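Local coordinates for protein 2',5'-phosphodiesterase 12 (PDB 4Z0V) that belongs to the endonuclease/exonuclease/phosphatase family and carries a magnesium ion in a two-sheet DNase I-like fold, at residues Leu159-Thr171 and Val187-Phe199. Sequence-based numbering, arbitrary orientation.
Sequences LDYRQNLIQKELT and VFSDSLVPALEAF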
loop_
_atom_site.group_PDB
_atom_site.type_symbol
_atom_site.label_atom_id
_atom_site.label_comp_id
_atom_site.label_asym_id
_atom_site.label_seq_id
_atom_site.Cartn_x
_atom_site.Cartn_y
_atom_site.Cartn_z
ATOM N N LEU A 159 11.808 -11.795 -2.663
ATOM C CA LEU A 159 10.378 -11.529 -2.634
ATOM C C LEU A 159 9.587 -12.370 -1.615
ATOM O O LEU A 159 8.792 -11.790 -0.864
ATOM C CB LEU A 159 9.733 -11.659 -4.031
ATOM C CG LEU A 159 8.282 -11.095 -4.133
ATOM C CD1 LEU A 159 8.178 -9.652 -3.579
ATOM C CD2 LEU A 159 7.774 -11.153 -5.552
ATOM N N ASP A 160 9.794 -13.684 -1.578
ATOM C CA ASP A 160 9.050 -14.573 -0.687
ATOM C C ASP A 160 9.247 -14.194 0.801
ATOM O O ASP A 160 8.269 -14.169 1.549
ATOM C CB ASP A 160 9.419 -16.045 -0.931
ATOM C CG ASP A 160 8.894 -16.623 -2.248
ATOM O OD1 ASP A 160 7.784 -16.222 -2.681
ATOM O OD2 ASP A 160 9.576 -17.502 -2.825
ATOM N N TYR A 161 10.479 -13.821 1.200
ATOM C CA TYR A 161 10.744 -13.391 2.567
ATOM C C TYR A 161 10.002 -12.067 2.875
ATOM O O TYR A 161 9.260 -11.958 3.873
ATOM C CB TYR A 161 12.265 -13.221 2.790
ATOM C CG TYR A 161 12.608 -12.862 4.219
ATOM C CD1 TYR A 161 12.715 -11.530 4.621
ATOM C CD2 TYR A 161 12.829 -13.851 5.173
ATOM C CE1 TYR A 161 13.048 -11.193 5.936
ATOM C CE2 TYR A 161 13.190 -13.527 6.484
ATOM C CZ TYR A 161 13.320 -12.196 6.855
ATOM O OH TYR A 161 13.674 -11.889 8.152
ATOM N N ARG A 162 10.254 -11.039 2.051
ATOM C CA ARG A 162 9.632 -9.715 2.243
ATOM C C ARG A 162 8.093 -9.803 2.248
ATOM O O ARG A 162 7.460 -9.107 3.037
ATOM C CB ARG A 162 10.108 -8.741 1.173
ATOM C CG ARG A 162 11.584 -8.415 1.363
ATOM C CD ARG A 162 12.030 -7.114 0.699
ATOM N NE ARG A 162 11.762 -7.135 -0.730
ATOM C CZ ARG A 162 10.892 -6.351 -1.352
ATOM N NH1 ARG A 162 10.739 -6.436 -2.664
ATOM N NH2 ARG A 162 10.167 -5.470 -0.664
ATOM N N GLN A 163 7.502 -10.633 1.380
ATOM C CA GLN A 163 6.036 -10.762 1.346
ATOM C C GLN A 163 5.516 -11.343 2.615
ATOM O O GLN A 163 4.462 -10.902 3.080
ATOM C CB GLN A 163 5.525 -11.577 0.152
ATOM C CG GLN A 163 5.639 -10.820 -1.157
ATOM C CD GLN A 163 5.163 -9.388 -1.099
ATOM O OE1 GLN A 163 5.911 -8.456 -1.416
ATOM N NE2 GLN A 163 3.914 -9.173 -0.715
ATOM N N ASN A 164 6.235 -12.304 3.214
ATOM C CA ASN A 164 5.751 -12.830 4.495
ATOM C C ASN A 164 5.652 -11.715 5.552
ATOM O O ASN A 164 4.637 -11.586 6.249
ATOM C CB ASN A 164 6.654 -13.941 4.978
ATOM C CG ASN A 164 5.947 -15.256 5.079
ATOM O OD1 ASN A 164 5.729 -15.777 6.170
ATOM N ND2 ASN A 164 5.548 -15.809 3.951
ATOM N N LEU A 165 6.693 -10.876 5.619
ATOM C CA LEU A 165 6.710 -9.771 6.569
ATOM C C LEU A 165 5.645 -8.750 6.251
ATOM O O LEU A 165 4.978 -8.285 7.167
ATOM C CB LEU A 165 8.095 -9.100 6.577
ATOM C CG LEU A 165 9.119 -9.668 7.557
ATOM C CD1 LEU A 165 9.428 -11.132 7.255
ATOM C CD2 LEU A 165 10.410 -8.863 7.480
ATOM N N ILE A 166 5.453 -8.429 4.964
ATOM C CA ILE A 166 4.462 -7.419 4.521
ATOM C C ILE A 166 3.054 -7.933 4.828
ATOM O O ILE A 166 2.211 -7.178 5.284
ATOM C CB ILE A 166 4.651 -7.078 3.015
ATOM C CG1 ILE A 166 5.920 -6.190 2.809
ATOM C CG2 ILE A 166 3.403 -6.363 2.428
ATOM C CD1 ILE A 166 6.522 -6.254 1.350
ATOM N N GLN A 167 2.819 -9.225 4.640
ATOM C CA GLN A 167 1.524 -9.800 4.966
ATOM C C GLN A 167 1.262 -9.698 6.460
ATOM O O GLN A 167 0.190 -9.243 6.860
ATOM C CB GLN A 167 1.455 -11.271 4.514
ATOM C CG GLN A 167 1.274 -11.420 2.992
ATOM C CD GLN A 167 1.203 -12.905 2.630
ATOM O OE1 GLN A 167 1.766 -13.756 3.305
ATOM N NE2 GLN A 167 0.497 -13.256 1.570
ATOM N N LYS A 168 2.259 -10.050 7.284
ATOM C CA LYS A 168 2.098 -9.962 8.735
ATOM C C LYS A 168 1.890 -8.491 9.156
ATOM O O LYS A 168 1.012 -8.183 9.948
ATOM C CB LYS A 168 3.311 -10.567 9.456
ATOM C CG LYS A 168 3.087 -10.565 10.987
ATOM C CD LYS A 168 4.174 -11.248 11.778
ATOM C CE LYS A 168 3.837 -11.236 13.267
ATOM N NZ LYS A 168 4.887 -11.997 14.016
ATOM N N GLU A 169 2.692 -7.609 8.590
ATOM C CA GLU A 169 2.631 -6.181 8.892
ATOM C C GLU A 169 1.257 -5.593 8.580
ATOM O O GLU A 169 0.627 -4.997 9.447
ATOM C CB GLU A 169 3.710 -5.420 8.119
ATOM C CG GLU A 169 3.638 -3.940 8.457
ATOM C CD GLU A 169 4.778 -3.124 7.906
ATOM O OE1 GLU A 169 4.795 -1.901 8.173
ATOM O OE2 GLU A 169 5.641 -3.694 7.203
ATOM N N LEU A 170 0.818 -5.718 7.327
ATOM C CA LEU A 170 -0.438 -5.133 6.918
ATOM C C LEU A 170 -1.618 -5.751 7.584
ATOM O O LEU A 170 -2.468 -5.009 8.052
ATOM C CB LEU A 170 -0.590 -5.206 5.383
ATOM C CG LEU A 170 0.385 -4.304 4.628
ATOM C CD1 LEU A 170 0.167 -4.443 3.110
ATOM C CD2 LEU A 170 0.177 -2.815 5.039
ATOM N N THR A 171 -1.684 -7.083 7.692
ATOM C CA THR A 171 -2.852 -7.686 8.351
ATOM C C THR A 171 -2.906 -7.326 9.834
ATOM O O THR A 171 -3.998 -7.119 10.365
ATOM C CB THR A 171 -2.885 -9.199 8.148
ATOM O OG1 THR A 171 -1.716 -9.788 8.743
ATOM C CG2 THR A 171 -3.007 -9.592 6.630
ATOM N N VAL A 187 2.655 -9.645 -6.971
ATOM C CA VAL A 187 2.519 -9.373 -5.524
ATOM C C VAL A 187 1.046 -9.062 -5.228
ATOM O O VAL A 187 0.499 -9.580 -4.248
ATOM C CB VAL A 187 3.479 -8.248 -5.079
ATOM C CG1 VAL A 187 3.133 -7.737 -3.666
ATOM C CG2 VAL A 187 4.923 -8.766 -5.141
ATOM N N PHE A 188 0.399 -8.249 -6.083
ATOM C CA PHE A 188 -1.019 -7.933 -5.903
ATOM C C PHE A 188 -1.858 -9.202 -5.917
ATOM O O PHE A 188 -2.605 -9.433 -4.983
ATOM C CB PHE A 188 -1.522 -6.965 -6.994
ATOM C CG PHE A 188 -2.974 -6.592 -6.811
ATOM C CD1 PHE A 188 -3.358 -5.687 -5.830
ATOM C CD2 PHE A 188 -3.963 -7.178 -7.591
ATOM C CE1 PHE A 188 -4.706 -5.377 -5.631
ATOM C CE2 PHE A 188 -5.314 -6.875 -7.382
ATOM C CZ PHE A 188 -5.677 -5.975 -6.409
ATOM N N SER A 189 -1.725 -10.037 -6.963
ATOM C CA SER A 189 -2.605 -11.190 -7.097
ATOM C C SER A 189 -2.266 -12.377 -6.187
ATOM O O SER A 189 -3.201 -13.075 -5.777
ATOM C CB SER A 189 -2.634 -11.651 -8.558
ATOM O OG SER A 189 -1.320 -11.967 -8.984
ATOM N N ASP A 190 -0.977 -12.621 -5.878
ATOM C CA ASP A 190 -0.564 -13.825 -5.126
ATOM C C ASP A 190 -0.226 -13.602 -3.663
ATOM O O ASP A 190 -0.180 -14.582 -2.916
ATOM C CB ASP A 190 0.663 -14.495 -5.784
ATOM C CG ASP A 190 0.550 -14.709 -7.286
ATOM O OD1 ASP A 190 -0.580 -14.667 -7.810
ATOM O OD2 ASP A 190 1.595 -14.875 -7.933
ATOM N N SER A 191 0.034 -12.347 -3.244
ATOM C CA SER A 191 0.374 -12.115 -1.845
ATOM C C SER A 191 -0.640 -11.189 -1.152
ATOM O O SER A 191 -1.190 -11.552 -0.115
ATOM C CB SER A 191 1.771 -11.518 -1.744
ATOM O OG SER A 191 2.053 -11.142 -0.404
ATOM N N LEU A 192 -0.840 -9.988 -1.689
ATOM C CA LEU A 192 -1.722 -9.015 -1.026
ATOM C C LEU A 192 -3.193 -9.412 -1.097
ATOM O O LEU A 192 -3.859 -9.412 -0.068
ATOM C CB LEU A 192 -1.514 -7.616 -1.620
ATOM C CG LEU A 192 -0.068 -7.152 -1.599
ATOM C CD1 LEU A 192 0.077 -5.885 -2.406
ATOM C CD2 LEU A 192 0.426 -6.917 -0.136
ATOM N N VAL A 193 -3.706 -9.776 -2.285
ATOM C CA VAL A 193 -5.119 -10.136 -2.384
ATOM C C VAL A 193 -5.436 -11.343 -1.455
ATOM O O VAL A 193 -6.323 -11.188 -0.637
ATOM C CB VAL A 193 -5.595 -10.330 -3.842
ATOM C CG1 VAL A 193 -6.896 -11.129 -3.906
ATOM C CG2 VAL A 193 -5.782 -8.972 -4.518
ATOM N N PRO A 194 -4.695 -12.468 -1.448
ATOM C CA PRO A 194 -5.057 -13.568 -0.520
ATOM C C PRO A 194 -4.957 -13.186 0.957
ATOM O O PRO A 194 -5.844 -13.556 1.731
ATOM C CB PRO A 194 -4.039 -14.665 -0.872
ATOM C CG PRO A 194 -3.656 -14.373 -2.310
ATOM C CD PRO A 194 -3.583 -12.874 -2.335
ATOM N N ALA A 195 -3.913 -12.440 1.360
ATOM C CA ALA A 195 -3.788 -12.075 2.765
ATOM C C ALA A 195 -4.874 -11.095 3.179
ATOM O O ALA A 195 -5.552 -11.281 4.198
ATOM C CB ALA A 195 -2.415 -11.459 3.029
ATOM N N LEU A 196 -5.028 -10.032 2.414
ATOM C CA LEU A 196 -5.943 -8.978 2.831
ATOM C C LEU A 196 -7.398 -9.387 2.666
ATOM O O LEU A 196 -8.230 -8.999 3.501
ATOM C CB LEU A 196 -5.606 -7.665 2.103
ATOM C CG LEU A 196 -4.217 -7.084 2.454
ATOM C CD1 LEU A 196 -3.965 -5.781 1.710
ATOM C CD2 LEU A 196 -4.098 -6.758 3.966
ATOM N N GLU A 197 -7.726 -10.216 1.659
ATOM C CA GLU A 197 -9.127 -10.638 1.613
ATOM C C GLU A 197 -9.492 -11.544 2.819
ATOM O O GLU A 197 -10.606 -11.458 3.333
ATOM C CB GLU A 197 -9.516 -11.268 0.269
ATOM C CG GLU A 197 -9.073 -12.671 -0.036
ATOM C CD GLU A 197 -9.580 -13.153 -1.392
ATOM O OE1 GLU A 197 -9.403 -14.358 -1.671
ATOM O OE2 GLU A 197 -10.196 -12.358 -2.147
ATOM N N ALA A 198 -8.530 -12.353 3.311
ATOM C CA ALA A 198 -8.746 -13.217 4.485
ATOM C C ALA A 198 -9.067 -12.394 5.741
ATOM O O ALA A 198 -9.766 -12.868 6.654
ATOM C CB ALA A 198 -7.509 -14.065 4.720
ATOM N N PHE A 199 -8.566 -11.152 5.776
ATOM C CA PHE A 199 -8.778 -10.249 6.900
ATOM C C PHE A 199 -9.886 -9.214 6.607
ATOM O O PHE A 199 -10.031 -8.273 7.375
ATOM C CB PHE A 199 -7.440 -9.561 7.295
ATOM C CG PHE A 199 -6.527 -10.493 8.068
ATOM C CD1 PHE A 199 -5.757 -11.449 7.406
ATOM C CD2 PHE A 199 -6.479 -10.450 9.461
ATOM C CE1 PHE A 199 -4.912 -12.308 8.116
ATOM C CE2 PHE A 199 -5.647 -11.311 10.177
ATOM C CZ PHE A 199 -4.863 -12.237 9.501
#
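V187 splits its two methyls between neighbours on helix 159-171: CG2 packs against both methyls of L159, 3.7 Å from L159 CD1, while CG1 lies against the amide of Q163. One turn on, S191 is the polar centre of the interface. Its OG, anti to the backbone N (chi1 173°), points across to Q163, whose chain bends at chi2 (-46°) so that NE2 donates a nearly straight hydrogen bond to S191 OG (2.7 Å), which lies close to the plane of the Q163 amide. Q167 donates a hydrogen bond from NE2 to S191 O (2.9 Å); this donor and A195 N approach that carbonyl from opposite faces of its plane, so two N-H groups grip one buried oxygen. L192 lays CD2 against I166 CG2 and L170 CD1, its side chain also resting on L180 and V183 of strand 177-184. A195 sets its methyl 3.7 Å from Q167 CG, and L196 CD2 meets L170 CB and T171 CG2. Finally, the F199 ring receives T171 CB over its centre, a CH-pi contact at 3.6 Å from the centroid, while T171 OG1 donates a hydrogen bond to Q167 O, one turn back in its own helix. The helices run roughly parallel, crossing at -30°, joined through strand 177-184 and layered on one sheet of the DNase I-like alpha/beta sandwich.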